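Local coordinates for protein histone-lysine N-methyltransferase family member SUVH9 (Arabidopsis thaliana, PDB 4NJ5) that takes part in gene silencing, probably by binding methylated DNA and recruiting RNA polymerase V in RNA-directed DNA methylation, and lacks methyltransferase activity, at residues 76-81 / 191-196. Numbering follows the deposited sequence.
Sequences PGVQVG and YVYDGL
The ring of Y193 meets the backbone of the 76-81 loop, an example of a tyrosine on a strand packing against the chain that leads into the neighbouring strand. Its CD2 approaches Q79 O at 3.4 Å, with the oxygen at the ring edge near the plane, and lies 3.6 Å from V80 CA. With Y193 CG anti to the backbone N (chi1 174°), the ring lies alongside the loop, where V78 CG1 is a looser neighbour. V80 divides its branches: CG2 touches Y193 CE2 at 4.0 Å and G195 CA at 3.9 Å, while CG1 packs beside Y193 O. That oxygen accepts a hydrogen bond from G81 N (2.9 Å, N-H...O angle 156°), the donor lying in the plane of the carbonyl, and V192 CG2 adds a contact with G81 O. From within its own strand, G195 N lies 3.4 Å above the centre of one ring face. In the second shell, the carboxylate of D194 forms a salt bridge with R178 and a hydrogen bond with S229. The contact lies within the SRA domain, where the loop enters strand 83-84, which pairs antiparallel with strand 190-206; strand 174-180 also pairs with 190-206, V192 touches helix 228-240, and V78 and Q79 meet the N-terminal helix 8-35.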
loop_
_atom_site.group_PDB
_atom_site.type_symbol
_atom_site.label_atom_id
_atom_site.label_comp_id
_atom_site.label_asym_id
_atom_site.label_seq_id
_atom_site.Cartn_x
_atom_site.Cartn_y
_atom_site.Cartn_z
ATOM N N PRO A 76 -4.186 19.348 0.178
ATOM C CA PRO A 76 -3.094 19.337 -0.801
ATOM C C PRO A 76 -2.188 18.130 -0.615
ATOM O O PRO A 76 -1.740 17.867 0.503
ATOM C CB PRO A 76 -2.334 20.631 -0.489
ATOM C CG PRO A 76 -3.352 21.516 0.152
ATOM C CD PRO A 76 -4.208 20.592 0.964
ATOM N N GLY A 77 -1.946 17.396 -1.696
ATOM C CA GLY A 77 -1.097 16.219 -1.647
ATOM C C GLY A 77 -1.867 14.928 -1.439
ATOM O O GLY A 77 -1.343 13.844 -1.680
ATOM N N VAL A 78 -3.108 15.037 -0.976
ATOM C CA VAL A 78 -3.953 13.863 -0.794
ATOM C C VAL A 78 -4.948 13.782 -1.938
ATOM O O VAL A 78 -5.785 14.665 -2.110
ATOM C CB VAL A 78 -4.709 13.895 0.544
ATOM C CG1 VAL A 78 -5.528 12.617 0.721
ATOM C CG2 VAL A 78 -3.733 14.067 1.697
ATOM N N GLN A 79 -4.849 12.719 -2.725
ATOM C CA GLN A 79 -5.621 12.620 -3.951
ATOM C C GLN A 79 -6.761 11.630 -3.815
ATOM O O GLN A 79 -6.722 10.730 -2.972
ATOM C CB GLN A 79 -4.715 12.199 -5.104
ATOM C CG GLN A 79 -3.307 12.744 -5.002
ATOM C CD GLN A 79 -2.581 12.718 -6.330
ATOM O OE1 GLN A 79 -2.152 11.664 -6.799
ATOM N NE2 GLN A 79 -2.446 13.885 -6.949
ATOM N N VAL A 80 -7.773 11.801 -4.655
ATOM C CA VAL A 80 -8.875 10.860 -4.721
ATOM C C VAL A 80 -8.345 9.464 -5.022
ATOM O O VAL A 80 -7.553 9.276 -5.948
ATOM C CB VAL A 80 -9.882 11.259 -5.809
ATOM C CG1 VAL A 80 -10.990 10.225 -5.909
ATOM C CG2 VAL A 80 -10.454 12.636 -5.511
ATOM N N GLY A 81 -8.770 8.492 -4.224
ATOM C CA GLY A 81 -8.389 7.113 -4.452
ATOM C C GLY A 81 -7.319 6.634 -3.496
ATOM O O GLY A 81 -7.040 5.438 -3.422
ATOM N N TYR A 191 -10.037 2.518 4.380
ATOM C CA TYR A 191 -10.647 3.835 4.196
ATOM C C TYR A 191 -10.139 4.465 2.912
ATOM O O TYR A 191 -8.932 4.579 2.700
ATOM C CB TYR A 191 -10.371 4.758 5.390
ATOM C CG TYR A 191 -10.957 4.237 6.675
ATOM C CD1 TYR A 191 -12.331 4.179 6.856
ATOM C CD2 TYR A 191 -10.140 3.777 7.697
ATOM C CE1 TYR A 191 -12.875 3.684 8.020
ATOM C CE2 TYR A 191 -10.674 3.283 8.867
ATOM C CZ TYR A 191 -12.043 3.233 9.022
ATOM O OH TYR A 191 -12.581 2.739 10.188
ATOM N N VAL A 192 -11.066 4.865 2.048
ATOM C CA VAL A 192 -10.689 5.456 0.774
ATOM C C VAL A 192 -11.300 6.845 0.606
ATOM O O VAL A 192 -12.466 7.071 0.918
ATOM C CB VAL A 192 -11.054 4.535 -0.416
ATOM C CG1 VAL A 192 -12.554 4.285 -0.476
ATOM C CG2 VAL A 192 -10.541 5.124 -1.724
ATOM N N TYR A 193 -10.489 7.784 0.137
ATOM C CA TYR A 193 -10.951 9.145 -0.084
ATOM C C TYR A 193 -11.668 9.238 -1.428
ATOM O O TYR A 193 -11.099 8.904 -2.462
ATOM C CB TYR A 193 -9.763 10.102 -0.017
ATOM C CG TYR A 193 -10.088 11.531 -0.372
ATOM C CD1 TYR A 193 -11.063 12.236 0.321
ATOM C CD2 TYR A 193 -9.399 12.186 -1.387
ATOM C CE1 TYR A 193 -11.356 13.550 0.002
ATOM C CE2 TYR A 193 -9.684 13.498 -1.712
ATOM C CZ TYR A 193 -10.661 14.175 -1.014
ATOM O OH TYR A 193 -10.948 15.477 -1.337
ATOM N N ASP A 194 -12.925 9.675 -1.408
ATOM C CA ASP A 194 -13.723 9.757 -2.630
ATOM C C ASP A 194 -13.912 11.185 -3.138
ATOM O O ASP A 194 -14.659 11.415 -4.087
ATOM C CB ASP A 194 -15.093 9.094 -2.440
ATOM C CG ASP A 194 -15.046 7.586 -2.612
ATOM O OD1 ASP A 194 -14.087 7.078 -3.235
ATOM O OD2 ASP A 194 -15.981 6.907 -2.131
ATOM N N GLY A 195 -13.247 12.145 -2.506
ATOM C CA GLY A 195 -13.290 13.515 -2.984
ATOM C C GLY A 195 -14.328 14.409 -2.328
ATOM O O GLY A 195 -14.685 14.229 -1.158
ATOM N N LEU A 196 -14.820 15.375 -3.099
ATOM C CA LEU A 196 -15.660 16.442 -2.570
ATOM C C LEU A 196 -17.125 16.312 -2.970
ATOM O O LEU A 196 -17.450 16.016 -4.117
ATOM C CB LEU A 196 -15.113 17.803 -3.008
ATOM C CG LEU A 196 -13.659 18.057 -2.608
ATOM C CD1 LEU A 196 -13.152 19.378 -3.168
ATOM C CD2 LEU A 196 -13.520 18.019 -1.091
#